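Local structure of putative NADPH:quinone reductase (Bacillus thuringiensis, 3GMS) at residues Val90-Arg94 and Trp280-Phe284; Phe120-Met125 and Phe298-Thr304; Thr135-Leu140 and His238-Ile242; Leu142-Asp146 and Leu168-Leu172; Ala230-Pro235 and Ile255-Val261. The protein probably catalyses NADPH-dependent reduction of quinones, as a two-domain member of the zinc-binding dehydrogenase family, although its physiological substrate is not established. One frame throughout, in Å; residues are numbered along the deposited sequence.

Contact 1 of 5, residues Val90-Arg94 and Trp280-Phe284; sequences VLPLR and WQETF
Just past strand 89-92, Arg94 passes over the indole of Trp280 on helix 277-292, a cation-pi pair. The CZ atom of Arg94 lies 4.5 Å from the centroid of the five-membered ring, only 12° off its normal. The guanidinium does not lie flat on the indole, however: the two planes are 75° apart, and it is an edge that descends, with Arg94 NH1 3.4 Å from Trp280 CD1. A bend at chi3 (55°) turns the head back over the five-membered ring, while Arg94 CD stands over the CZ2-CE2 edge of the six-membered ring, 3.4 Å from Trp280 CZ2. Trp280 NE1 is also near NH1, but both are donors, and the indole N-H is spent on Asn272 OD1. Strand 89-92 belongs to the mixed sheet of the GroES-like fold, as in medium-chain dehydrogenases, and the helix comes after strand 262-265 of the Rossmann sheet and helix 268-274. Beside the cation-pi pair the contacts are apolar. Leu93 CD1 touches both aromatics from one side, 3.8 Å from Trp280 CH2 and 3.6 Å from Phe284 CZ. On the face of Trp280 opposite Arg94 lies Phe284 CE1, one helical turn on. Leu91 CD1 reaches the same phenyl ring at Phe284 CE2, 4.1 Å away.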
# COMPACT_ATOMS: atom_id res chain seq x y z
N VAL A 90 0.08 -6.19 -17.57
CA VAL A 90 -0.17 -4.84 -17.09
C VAL A 90 -0.77 -4.86 -15.68
O VAL A 90 -1.37 -5.86 -15.28
CB VAL A 90 -1.20 -4.08 -18.00
CG1 VAL A 90 -0.71 -4.05 -19.47
CG2 VAL A 90 -2.58 -4.63 -17.91
N LEU A 91 -0.63 -3.73 -14.98
CA LEU A 91 -1.47 -3.50 -13.79
C LEU A 91 -2.69 -2.67 -14.19
O LEU A 91 -2.53 -1.51 -14.61
CB LEU A 91 -0.69 -2.76 -12.68
CG LEU A 91 0.74 -3.23 -12.41
CD1 LEU A 91 1.38 -2.32 -11.33
CD2 LEU A 91 0.83 -4.73 -12.04
N PRO A 92 -3.89 -3.25 -14.11
CA PRO A 92 -5.05 -2.41 -14.51
C PRO A 92 -5.63 -1.60 -13.32
O PRO A 92 -6.57 -2.04 -12.65
CB PRO A 92 -6.02 -3.43 -15.02
CG PRO A 92 -5.76 -4.69 -14.19
CD PRO A 92 -4.28 -4.66 -13.86
N LEU A 93 -5.04 -0.45 -13.04
CA LEU A 93 -5.29 0.25 -11.76
C LEU A 93 -6.31 1.36 -11.95
O LEU A 93 -6.60 1.74 -13.07
CB LEU A 93 -3.97 0.77 -11.18
CG LEU A 93 -2.83 -0.24 -11.08
CD1 LEU A 93 -1.52 0.39 -10.57
CD2 LEU A 93 -3.23 -1.42 -10.14
N ARG A 94 -6.88 1.83 -10.83
CA ARG A 94 -7.81 2.99 -10.79
C ARG A 94 -9.03 2.79 -11.66
O ARG A 94 -9.54 3.76 -12.28
CB ARG A 94 -7.05 4.28 -11.19
CG ARG A 94 -5.85 4.56 -10.32
CD ARG A 94 -5.01 5.78 -10.72
NE ARG A 94 -5.79 7.03 -10.80
CZ ARG A 94 -5.25 8.20 -11.11
NH1 ARG A 94 -3.93 8.28 -11.29
NH2 ARG A 94 -6.01 9.28 -11.23
N TRP A 280 2.04 10.20 -13.17
CA TRP A 280 1.66 8.94 -12.49
C TRP A 280 2.38 7.77 -13.20
O TRP A 280 3.06 6.98 -12.56
CB TRP A 280 0.14 8.83 -12.50
CG TRP A 280 -0.45 7.76 -11.64
CD1 TRP A 280 -0.76 7.84 -10.30
CD2 TRP A 280 -0.83 6.45 -12.05
NE1 TRP A 280 -1.30 6.64 -9.87
CE2 TRP A 280 -1.38 5.78 -10.93
CE3 TRP A 280 -0.80 5.78 -13.28
CZ2 TRP A 280 -1.84 4.45 -10.98
CZ3 TRP A 280 -1.27 4.46 -13.34
CH2 TRP A 280 -1.80 3.83 -12.19
N GLN A 281 2.28 7.68 -14.53
CA GLN A 281 3.00 6.65 -15.29
C GLN A 281 4.52 6.72 -15.14
O GLN A 281 5.17 5.69 -14.96
CB GLN A 281 2.66 6.70 -16.78
CG GLN A 281 1.25 6.35 -17.14
CD GLN A 281 0.94 4.84 -17.04
OE1 GLN A 281 1.84 3.98 -17.10
NE2 GLN A 281 -0.32 4.54 -16.94
N GLU A 282 5.09 7.94 -15.20
CA GLU A 282 6.53 8.13 -15.02
C GLU A 282 6.99 7.65 -13.66
O GLU A 282 8.08 7.09 -13.51
CB GLU A 282 6.85 9.62 -15.11
CG GLU A 282 6.94 10.04 -16.53
CD GLU A 282 8.20 9.48 -17.14
OE1 GLU A 282 9.29 9.99 -16.78
OE2 GLU A 282 8.11 8.50 -17.91
N THR A 283 6.14 7.85 -12.67
CA THR A 283 6.48 7.42 -11.31
C THR A 283 6.52 5.88 -11.26
O THR A 283 7.42 5.30 -10.62
CB THR A 283 5.46 7.99 -10.27
OG1 THR A 283 5.47 9.42 -10.37
CG2 THR A 283 5.83 7.61 -8.85
N PHE A 284 5.58 5.22 -11.92
CA PHE A 284 5.64 3.75 -11.99
C PHE A 284 6.87 3.29 -12.75
O PHE A 284 7.51 2.31 -12.37
CB PHE A 284 4.38 3.16 -12.60
CG PHE A 284 3.32 2.86 -11.60
CD1 PHE A 284 2.34 3.78 -11.34
CD2 PHE A 284 3.36 1.67 -10.86
CE1 PHE A 284 1.34 3.50 -10.37
CE2 PHE A 284 2.37 1.37 -9.91
CZ PHE A 284 1.36 2.31 -9.66

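Contact 2 of 5, residues Phe120-Met125 and Phe298-Thr304; sequences FTAAQM and FMKVHST
Phe298 opens the return of the chain into the GroES-like fold and packs against the turn that follows helix 119-122; strand 301-306, just beyond it, runs parallel to strand 326-330 of the mixed sheet. Across this contact two groups meet the edge of the Phe298 ring. Thr121 O lies near the ring plane, 3.3 Å from Phe298 CD2, and Met125 SD also approaches at the edge, 3.8 Å from Phe298 CZ, a Met-aromatic contact set 89° off the ring normal. Gln124 O lies over one face. A water accepts from Phe298 N and gives a weak bond to Thr121 OG1, a hydroxyl also bonded to Asp118. At Met299 the backbone becomes the partner: Gln124 NE2 donates to Met299 O over 3.3 Å, in the carbonyl plane and on a lone pair. The Gln124 chain is extended beyond CG (chi2 177°), which carries its amide across to this carbonyl. The rotation of that amide is fixed by a second bond from Gln124 NE2, to Phe120 O at 3.0 Å, which it approaches from above the carbonyl plane. Val301 then offers CG2 to Phe120 CD1 at 3.9 Å. Phe328, on the neighbouring strand, stacks edge-to-face with Phe120. Last along the segment, Thr304 CG2 meets the same ring at Phe120 CE1, 3.8 Å away.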
# COMPACT_ATOMS: atom_id res chain seq x y z
N PHE A 120 4.17 -12.06 -9.07
CA PHE A 120 3.93 -11.79 -7.65
C PHE A 120 4.59 -10.50 -7.16
O PHE A 120 4.04 -9.74 -6.35
CB PHE A 120 4.32 -13.00 -6.80
CG PHE A 120 3.43 -14.17 -7.05
CD1 PHE A 120 2.30 -14.38 -6.24
CD2 PHE A 120 3.70 -15.05 -8.12
CE1 PHE A 120 1.44 -15.48 -6.49
CE2 PHE A 120 2.87 -16.15 -8.36
CZ PHE A 120 1.73 -16.38 -7.54
N THR A 121 5.73 -10.20 -7.75
CA THR A 121 6.37 -8.90 -7.53
C THR A 121 5.50 -7.82 -8.16
O THR A 121 5.21 -6.80 -7.52
CB THR A 121 7.80 -8.93 -8.13
OG1 THR A 121 8.54 -9.93 -7.42
CG2 THR A 121 8.48 -7.56 -7.95
N ALA A 122 5.08 -8.00 -9.43
CA ALA A 122 4.25 -7.02 -10.09
C ALA A 122 2.94 -6.74 -9.34
O ALA A 122 2.48 -5.59 -9.23
CB ALA A 122 3.93 -7.49 -11.54
N ALA A 123 2.38 -7.79 -8.77
CA ALA A 123 1.12 -7.68 -8.07
C ALA A 123 1.20 -6.81 -6.79
O ALA A 123 0.18 -6.56 -6.13
CB ALA A 123 0.60 -9.10 -7.76
N GLN A 124 2.43 -6.45 -6.40
CA GLN A 124 2.67 -5.67 -5.17
C GLN A 124 3.21 -4.28 -5.45
O GLN A 124 3.60 -3.54 -4.51
CB GLN A 124 3.64 -6.43 -4.24
CG GLN A 124 3.12 -7.75 -3.70
CD GLN A 124 4.21 -8.40 -2.87
OE1 GLN A 124 4.45 -7.99 -1.75
NE2 GLN A 124 4.94 -9.33 -3.47
N MET A 125 3.19 -3.88 -6.74
CA MET A 125 3.88 -2.67 -7.18
C MET A 125 3.20 -1.33 -6.81
O MET A 125 3.86 -0.30 -6.78
CB MET A 125 4.10 -2.72 -8.71
CG MET A 125 5.03 -1.62 -9.34
SD MET A 125 6.82 -1.90 -9.03
CE MET A 125 7.03 -3.45 -9.83
N PHE A 298 10.18 -6.80 -2.77
CA PHE A 298 8.88 -6.82 -2.08
C PHE A 298 8.82 -8.04 -1.19
O PHE A 298 9.81 -8.78 -1.09
CB PHE A 298 7.70 -6.73 -3.07
CG PHE A 298 7.72 -5.49 -3.94
CD1 PHE A 298 8.23 -4.28 -3.47
CD2 PHE A 298 7.20 -5.54 -5.23
CE1 PHE A 298 8.27 -3.13 -4.28
CE2 PHE A 298 7.19 -4.40 -6.03
CZ PHE A 298 7.74 -3.17 -5.55
N MET A 299 7.67 -8.23 -0.53
CA MET A 299 7.51 -9.34 0.41
C MET A 299 7.49 -10.70 -0.29
O MET A 299 7.02 -10.84 -1.40
CB MET A 299 6.25 -9.15 1.26
CG MET A 299 6.12 -7.81 1.93
SD MET A 299 7.17 -7.61 3.40
CE MET A 299 6.91 -9.19 4.22
N LYS A 300 8.01 -11.71 0.38
CA LYS A 300 7.96 -13.06 -0.18
C LYS A 300 6.49 -13.56 -0.15
O LYS A 300 5.63 -13.00 0.55
CB LYS A 300 8.88 -13.99 0.63
CG LYS A 300 8.66 -13.83 2.11
CD LYS A 300 9.81 -14.41 2.92
CE LYS A 300 9.35 -14.69 4.35
NZ LYS A 300 10.46 -15.34 5.07
N VAL A 301 6.18 -14.58 -0.94
CA VAL A 301 4.86 -15.15 -0.92
C VAL A 301 4.60 -15.99 0.34
O VAL A 301 5.32 -16.98 0.57
CB VAL A 301 4.62 -16.03 -2.17
CG1 VAL A 301 3.20 -16.51 -2.22
CG2 VAL A 301 4.93 -15.22 -3.45
N HIS A 302 3.56 -15.64 1.09
CA HIS A 302 3.05 -16.47 2.21
C HIS A 302 2.28 -17.70 1.72
O HIS A 302 2.59 -18.83 2.07
CB HIS A 302 2.17 -15.63 3.16
CG HIS A 302 1.62 -16.40 4.34
ND1 HIS A 302 0.49 -17.19 4.26
CD2 HIS A 302 2.03 -16.45 5.64
CE1 HIS A 302 0.24 -17.72 5.45
NE2 HIS A 302 1.16 -17.29 6.30
N SER A 303 1.24 -17.47 0.91
CA SER A 303 0.39 -18.54 0.44
C SER A 303 -0.46 -18.00 -0.70
O SER A 303 -0.52 -16.77 -0.88
CB SER A 303 -0.51 -19.12 1.58
OG SER A 303 -1.26 -18.13 2.28
N THR A 304 -1.07 -18.91 -1.45
CA THR A 304 -1.83 -18.61 -2.66
C THR A 304 -3.17 -19.36 -2.67
O THR A 304 -3.25 -20.56 -2.26
CB THR A 304 -1.02 -18.96 -3.93
OG1 THR A 304 -0.65 -20.37 -3.91
CG2 THR A 304 0.24 -18.09 -4.01
O HOH W 1 10.44 -8.49 -5.01

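Contact 3 of 5, residues Thr135-Leu140 and His238-Ile242; sequences TCTETL and HFLTI
Leu140 N donates to Thr135 O at 2.8 Å, a bond spanning five residues that gives helix 127-139 a pi-type turn at residues 135-139. Thr135 points at strand 237-241, the fifth strand across the parallel Rossmann sheet, and the end of the Leu140 side chain comes round to it, so the contact is that of a helix end laid against a sheet. The short axes run at 117° to one another and come within 11.6 Å. Leu140 sends CD2 over one face of the His238 imidazole, in a CH-pi contact 3.9 Å from the ring centroid and 25° off its normal; the methyl sits toward the rim, nearer the CG and ND1 side. Thr139 O adds a carbonyl 3.4 Å from His238 CE1, approaching the ring obliquely. What fixes the rotation of the imidazole is probably the second shell, since His238 NE2 is hydrogen-bonded to Asn264 OD1 on the adjoining strand 262-265. Two residues along the strand, Leu240 again faces the helix: Leu240 CD1 goes to Thr139 CG2 at 3.8 Å, while Leu240 CD2 is closest to Thr135 CG2, at 3.6 Å. Thr135 can present a methyl here because its hydroxyl, placed between backbone N and carbonyl carbon (chi1 55°), is turned back to its own helix and bonds to Thr131 O and Ala132 O. Beyond Leu240, the same Thr135 CG2 touches Ile242 CG2 at 4.1 Å.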
# COMPACT_ATOMS: atom_id res chain seq x y z
N THR A 135 5.39 9.69 -0.28
CA THR A 135 5.55 10.32 1.05
C THR A 135 7.01 10.74 1.25
O THR A 135 7.28 11.87 1.68
CB THR A 135 5.01 9.43 2.22
OG1 THR A 135 5.63 8.14 2.17
CG2 THR A 135 3.44 9.24 2.13
N CYS A 136 7.97 9.87 0.89
CA CYS A 136 9.40 10.20 0.99
C CYS A 136 9.85 11.33 0.05
O CYS A 136 10.57 12.24 0.47
CB CYS A 136 10.31 8.97 0.78
SG CYS A 136 10.25 7.80 2.18
N THR A 137 9.41 11.31 -1.19
CA THR A 137 10.03 12.21 -2.16
C THR A 137 9.25 13.49 -2.39
O THR A 137 9.81 14.47 -2.92
CB THR A 137 10.30 11.51 -3.49
OG1 THR A 137 9.07 11.07 -4.10
CG2 THR A 137 11.27 10.32 -3.28
N GLU A 138 7.96 13.46 -2.05
CA GLU A 138 7.09 14.59 -2.35
C GLU A 138 6.48 15.18 -1.12
O GLU A 138 6.67 16.38 -0.85
CB GLU A 138 6.04 14.21 -3.40
CG GLU A 138 6.66 13.90 -4.74
CD GLU A 138 5.64 13.84 -5.88
OE1 GLU A 138 4.49 14.34 -5.73
OE2 GLU A 138 6.02 13.29 -6.93
N THR A 139 5.76 14.37 -0.35
CA THR A 139 4.96 14.90 0.74
C THR A 139 5.88 15.39 1.87
O THR A 139 5.70 16.48 2.42
CB THR A 139 4.00 13.83 1.31
OG1 THR A 139 3.48 13.01 0.22
CG2 THR A 139 2.88 14.52 2.09
N LEU A 140 6.89 14.59 2.18
CA LEU A 140 7.89 15.00 3.16
C LEU A 140 9.12 15.62 2.49
O LEU A 140 9.85 16.38 3.13
CB LEU A 140 8.32 13.84 4.06
CG LEU A 140 7.27 13.14 4.91
CD1 LEU A 140 7.90 11.88 5.52
CD2 LEU A 140 6.69 14.03 6.02
N HIS A 238 7.89 17.43 10.51
CA HIS A 238 6.69 17.16 9.72
C HIS A 238 6.14 15.79 10.11
O HIS A 238 6.83 14.76 9.96
CB HIS A 238 7.06 17.22 8.24
CG HIS A 238 5.87 17.40 7.33
ND1 HIS A 238 6.00 17.66 5.98
CD2 HIS A 238 4.54 17.34 7.57
CE1 HIS A 238 4.80 17.77 5.43
NE2 HIS A 238 3.89 17.57 6.38
N PHE A 239 4.89 15.78 10.60
CA PHE A 239 4.20 14.57 11.04
C PHE A 239 3.16 14.23 9.97
O PHE A 239 2.38 15.12 9.55
CB PHE A 239 3.51 14.82 12.36
CG PHE A 239 2.69 13.66 12.88
CD1 PHE A 239 3.32 12.57 13.47
CD2 PHE A 239 1.30 13.69 12.82
CE1 PHE A 239 2.57 11.52 13.99
CE2 PHE A 239 0.53 12.64 13.35
CZ PHE A 239 1.18 11.53 13.92
N LEU A 240 3.19 12.99 9.51
CA LEU A 240 2.25 12.57 8.46
C LEU A 240 1.52 11.28 8.86
O LEU A 240 2.16 10.32 9.29
CB LEU A 240 3.03 12.38 7.16
CG LEU A 240 2.26 12.09 5.87
CD1 LEU A 240 1.50 13.37 5.42
CD2 LEU A 240 3.24 11.65 4.80
N THR A 241 0.19 11.23 8.76
CA THR A 241 -0.47 9.97 9.06
C THR A 241 -0.79 9.26 7.74
O THR A 241 -1.12 9.92 6.73
CB THR A 241 -1.73 10.08 9.92
OG1 THR A 241 -2.73 10.80 9.21
CG2 THR A 241 -1.45 10.80 11.21
N ILE A 242 -0.64 7.94 7.74
CA ILE A 242 -1.01 7.15 6.53
C ILE A 242 -2.03 6.07 6.83
O ILE A 242 -2.54 5.41 5.90
CB ILE A 242 0.22 6.52 5.82
CG1 ILE A 242 1.02 5.61 6.76
CG2 ILE A 242 1.07 7.59 5.11
CD1 ILE A 242 2.05 4.71 6.00

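Contact 4 of 5, residues Leu142-Asp146 and Leu168-Leu172; sequences LQRND and LNFRL
This is a surface contact between the two loops that enter neighbouring Rossmann strands, with Asn145 and Asp146 bound to the chain around Phe170. Strand 147-150, helix 156-168 and strand 171-176 form a beta-alpha-beta crossover, and the two segments meet at the ends where both strands begin. Asn145 N donates to Asn169 O at 2.9 Å, and Arg171 N to Asp146 O at 2.8 Å, the latter nearly straight along the carbonyl; the pair of bonds brackets Phe170. A type II turn from Gln143 to Asp146 shapes the first loop, and Gln143 N also donates to Asp146 OD2 at 2.7 Å, from above the carboxylate plane. In the second loop Asn169 leaves the helix with positive phi. Its amide lies against the Arg144 guanidinium, the two planes 21° apart in a stack. The nearest nitrogens there are both donors, so flat packing and no hydrogen bond joins them. Phe170, with CG between its backbone N and carbonyl carbon (chi1 64°), brings its ring against Leu142 and Leu148. Leu142 CD1 then settles over the middle of that ring, 3.7 Å from its centroid and 11° off the normal.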
# COMPACT_ATOMS: atom_id res chain seq x y z
N LEU A 142 12.11 14.39 1.75
CA LEU A 142 13.22 14.15 2.68
C LEU A 142 14.54 14.50 2.01
O LEU A 142 14.78 14.20 0.84
CB LEU A 142 13.25 12.71 3.17
CG LEU A 142 12.05 12.24 4.02
CD1 LEU A 142 12.07 10.69 4.06
CD2 LEU A 142 12.01 12.89 5.41
N GLN A 143 15.41 15.09 2.82
CA GLN A 143 16.72 15.52 2.36
C GLN A 143 17.77 14.56 2.86
O GLN A 143 17.54 13.81 3.80
CB GLN A 143 17.02 16.95 2.88
CG GLN A 143 16.11 18.04 2.29
CD GLN A 143 16.05 18.01 0.76
OE1 GLN A 143 17.07 18.19 0.08
NE2 GLN A 143 14.86 17.80 0.22
N ARG A 144 18.93 14.58 2.21
CA ARG A 144 20.06 13.76 2.66
C ARG A 144 20.28 13.89 4.18
O ARG A 144 20.31 14.98 4.74
CB ARG A 144 21.34 14.13 1.87
CG ARG A 144 22.60 13.36 2.32
CD ARG A 144 23.86 13.72 1.47
NE ARG A 144 23.81 13.12 0.14
CZ ARG A 144 24.17 11.87 -0.15
NH1 ARG A 144 24.06 11.43 -1.40
NH2 ARG A 144 24.62 11.04 0.80
N ASN A 145 20.35 12.75 4.85
CA ASN A 145 20.58 12.66 6.30
C ASN A 145 19.42 13.05 7.22
O ASN A 145 19.56 13.05 8.45
CB ASN A 145 21.88 13.39 6.69
CG ASN A 145 23.10 12.78 6.03
OD1 ASN A 145 23.21 11.55 5.91
ND2 ASN A 145 24.00 13.62 5.58
N ASP A 146 18.25 13.35 6.66
CA ASP A 146 17.10 13.57 7.53
C ASP A 146 16.83 12.31 8.32
O ASP A 146 17.13 11.19 7.87
CB ASP A 146 15.81 13.96 6.76
CG ASP A 146 15.78 15.42 6.31
OD1 ASP A 146 16.55 16.26 6.84
OD2 ASP A 146 14.97 15.74 5.40
N LEU A 168 17.51 6.74 -0.93
CA LEU A 168 17.39 8.21 -0.87
C LEU A 168 18.31 8.87 0.17
O LEU A 168 18.25 10.09 0.39
CB LEU A 168 15.91 8.62 -0.64
CG LEU A 168 14.91 8.13 -1.71
CD1 LEU A 168 13.49 8.36 -1.18
CD2 LEU A 168 15.10 8.78 -3.08
N ASN A 169 19.15 8.06 0.80
CA ASN A 169 20.18 8.54 1.76
C ASN A 169 19.62 9.33 2.93
O ASN A 169 20.04 10.46 3.18
CB ASN A 169 21.25 9.36 1.02
CG ASN A 169 21.85 8.61 -0.14
OD1 ASN A 169 22.49 7.58 0.05
ND2 ASN A 169 21.66 9.13 -1.34
N PHE A 170 18.67 8.75 3.65
CA PHE A 170 18.18 9.35 4.87
C PHE A 170 18.25 8.28 5.92
O PHE A 170 18.55 7.13 5.60
CB PHE A 170 16.77 9.96 4.74
CG PHE A 170 15.67 8.96 4.43
CD1 PHE A 170 15.09 8.21 5.44
CD2 PHE A 170 15.20 8.84 3.14
CE1 PHE A 170 14.06 7.31 5.19
CE2 PHE A 170 14.19 7.95 2.84
CZ PHE A 170 13.59 7.18 3.85
N ARG A 171 18.03 8.68 7.17
CA ARG A 171 18.23 7.81 8.30
C ARG A 171 16.85 7.37 8.79
O ARG A 171 16.04 8.21 9.18
CB ARG A 171 19.03 8.56 9.39
CG ARG A 171 19.38 7.72 10.59
CD ARG A 171 20.25 8.49 11.62
NE ARG A 171 20.56 7.62 12.76
CZ ARG A 171 20.62 8.03 14.03
NH1 ARG A 171 20.38 9.31 14.31
NH2 ARG A 171 20.89 7.16 15.01
N LEU A 172 16.57 6.06 8.73
CA LEU A 172 15.31 5.55 9.25
C LEU A 172 15.42 5.00 10.64
O LEU A 172 16.22 4.10 10.93
CB LEU A 172 14.71 4.46 8.33
CG LEU A 172 13.50 3.73 8.93
CD1 LEU A 172 12.24 4.61 8.86
CD2 LEU A 172 13.24 2.41 8.21

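Contact 5 of 5, residues Ala230-Pro235 and Ile255-Val261; sequences AFSLRP and IVTKAKV
Ala259 CB sits over the centre of one face of the Phe231 ring, 3.7 Å from the centroid and 8° off the normal, a CH-pi contact between two consecutive crossover connections of the Rossmann fold. Helix 223-231 leads from strand 214-219 to strand 237-241, and helix 252-257 from there to strand 262-265; their C-terminal ends meet here. Lys258 borders the same ring, with both Lys258 CB and Lys258 NZ 3.8 Å from Phe231 CZ. Its ammonium arrives obliquely, however, and forms a salt bridge with Glu254, four residues earlier, in helix 252-257. Deeper in, Ala230 CB lies against Ile255 CD1 at 3.5 Å, and both side chains rest on Phe239 of strand 237-241. Past the end of helix 223-231, Leu233 CB meets Val261 CG1 at 3.8 Å, Leu233 itself also leaning on Phe239. No direct hydrogen bond joins the two segments, but a water spans them, donating to Leu233 O at 2.8 Å and to Ala259 O at 2.7 Å, so one water bonds both carbonyls. Farther out, polar bonds tie each segment to its surroundings. Arg234 turns away from the contact and its NE forms a salt bridge with Asp215, anchoring the first segment to strand 214-219. Lys260, which leaves the helix with positive phi, folds its chain back until Lys260 NZ donates to Thr257 O at 2.6 Å.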
# COMPACT_ATOMS: atom_id res chain seq x y z
N ALA A 230 4.62 11.93 17.18
CA ALA A 230 4.66 13.35 16.81
C ALA A 230 5.55 14.12 17.80
O ALA A 230 6.35 14.95 17.43
CB ALA A 230 3.26 13.94 16.82
N PHE A 231 5.39 13.81 19.07
CA PHE A 231 6.22 14.49 20.08
C PHE A 231 7.70 14.14 20.03
O PHE A 231 8.52 14.81 20.69
CB PHE A 231 5.64 14.23 21.46
CG PHE A 231 4.55 15.21 21.84
CD1 PHE A 231 3.26 15.06 21.33
CD2 PHE A 231 4.82 16.26 22.72
CE1 PHE A 231 2.23 15.96 21.68
CE2 PHE A 231 3.80 17.18 23.08
CZ PHE A 231 2.50 17.03 22.56
N SER A 232 8.07 13.12 19.27
CA SER A 232 9.49 12.80 19.10
C SER A 232 10.13 13.56 17.95
O SER A 232 11.29 13.35 17.61
CB SER A 232 9.72 11.29 18.96
OG SER A 232 9.09 10.57 20.00
N LEU A 233 9.38 14.47 17.34
CA LEU A 233 9.96 15.32 16.29
C LEU A 233 10.48 16.64 16.82
O LEU A 233 9.94 17.17 17.79
CB LEU A 233 8.90 15.65 15.24
CG LEU A 233 8.34 14.37 14.63
CD1 LEU A 233 7.17 14.75 13.72
CD2 LEU A 233 9.43 13.64 13.90
N ARG A 234 11.45 17.20 16.11
CA ARG A 234 11.93 18.55 16.37
C ARG A 234 10.79 19.54 16.12
O ARG A 234 9.84 19.23 15.36
CB ARG A 234 13.14 18.87 15.50
CG ARG A 234 12.90 18.95 13.98
CD ARG A 234 14.17 19.31 13.27
NE ARG A 234 14.05 19.25 11.81
CZ ARG A 234 13.37 20.12 11.05
NH1 ARG A 234 12.72 21.14 11.58
NH2 ARG A 234 13.35 19.95 9.72
N PRO A 235 10.85 20.73 16.77
CA PRO A 235 9.92 21.80 16.40
C PRO A 235 10.03 22.06 14.91
O PRO A 235 11.12 22.04 14.37
CB PRO A 235 10.46 23.02 17.17
CG PRO A 235 11.26 22.47 18.28
CD PRO A 235 11.74 21.11 17.89
N ILE A 255 -0.51 18.38 19.13
CA ILE A 255 0.67 18.19 18.30
C ILE A 255 1.14 19.55 17.77
O ILE A 255 2.33 19.83 17.76
CB ILE A 255 0.42 17.18 17.15
CG1 ILE A 255 0.32 15.76 17.72
CG2 ILE A 255 1.52 17.27 16.10
CD1 ILE A 255 -0.19 14.74 16.70
N VAL A 256 0.19 20.40 17.38
CA VAL A 256 0.50 21.73 16.82
C VAL A 256 0.95 22.74 17.88
O VAL A 256 1.96 23.42 17.70
CB VAL A 256 -0.68 22.31 15.96
CG1 VAL A 256 -0.46 23.80 15.63
CG2 VAL A 256 -0.84 21.51 14.68
N THR A 257 0.21 22.82 18.98
CA THR A 257 0.42 23.88 19.96
C THR A 257 1.49 23.50 20.99
O THR A 257 2.33 24.32 21.32
CB THR A 257 -0.89 24.31 20.67
OG1 THR A 257 -1.32 23.28 21.57
CG2 THR A 257 -2.00 24.58 19.64
N LYS A 258 1.47 22.24 21.44
CA LYS A 258 2.46 21.74 22.43
C LYS A 258 3.79 21.25 21.81
O LYS A 258 4.87 21.61 22.28
CB LYS A 258 1.84 20.69 23.37
CG LYS A 258 0.56 21.17 24.11
CD LYS A 258 0.59 20.91 25.63
CE LYS A 258 -0.07 19.59 26.06
NZ LYS A 258 0.68 18.37 25.61
N ALA A 259 3.71 20.45 20.74
CA ALA A 259 4.93 19.92 20.13
C ALA A 259 5.49 20.79 19.00
O ALA A 259 6.63 20.60 18.58
CB ALA A 259 4.73 18.47 19.67
N LYS A 260 4.70 21.76 18.53
CA LYS A 260 5.14 22.72 17.48
C LYS A 260 5.51 22.06 16.14
O LYS A 260 6.42 22.53 15.45
CB LYS A 260 6.32 23.61 17.95
CG LYS A 260 5.97 24.85 18.78
CD LYS A 260 5.49 24.47 20.19
CE LYS A 260 5.60 25.63 21.18
NZ LYS A 260 4.44 25.60 22.11
N VAL A 261 4.81 20.99 15.78
CA VAL A 261 5.12 20.29 14.52
C VAL A 261 4.03 20.53 13.50
O VAL A 261 2.90 20.84 13.89
CB VAL A 261 5.34 18.75 14.71
CG1 VAL A 261 6.35 18.45 15.82
CG2 VAL A 261 4.08 18.04 14.95
O HOH W 2 8.95 19.34 19.30

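Overall arrangement
From the N terminus, strand 89-92 opens contact 1 and helix 119-122 opens contact 2; each closes a loop of more than 170 residues, and the two cross. Contact 1 ties strand 89-92 to helix 277-292, and contact 2 ties the turn after helix 119-122 to the start of strand 301-306. They touch directly, Leu91 and Phe284 both meeting Met125. Contacts 3, 4 and 5 lie in the Rossmann part and nest inside both. Contact 3 opens on helix 127-139 and encloses contact 4, the first to close. Contact 5 opens before contact 3 closes and ends after it, so these two cross, with Phe239 of contact 3 packed on Ala230, Leu233 and Ile255 of contact 5.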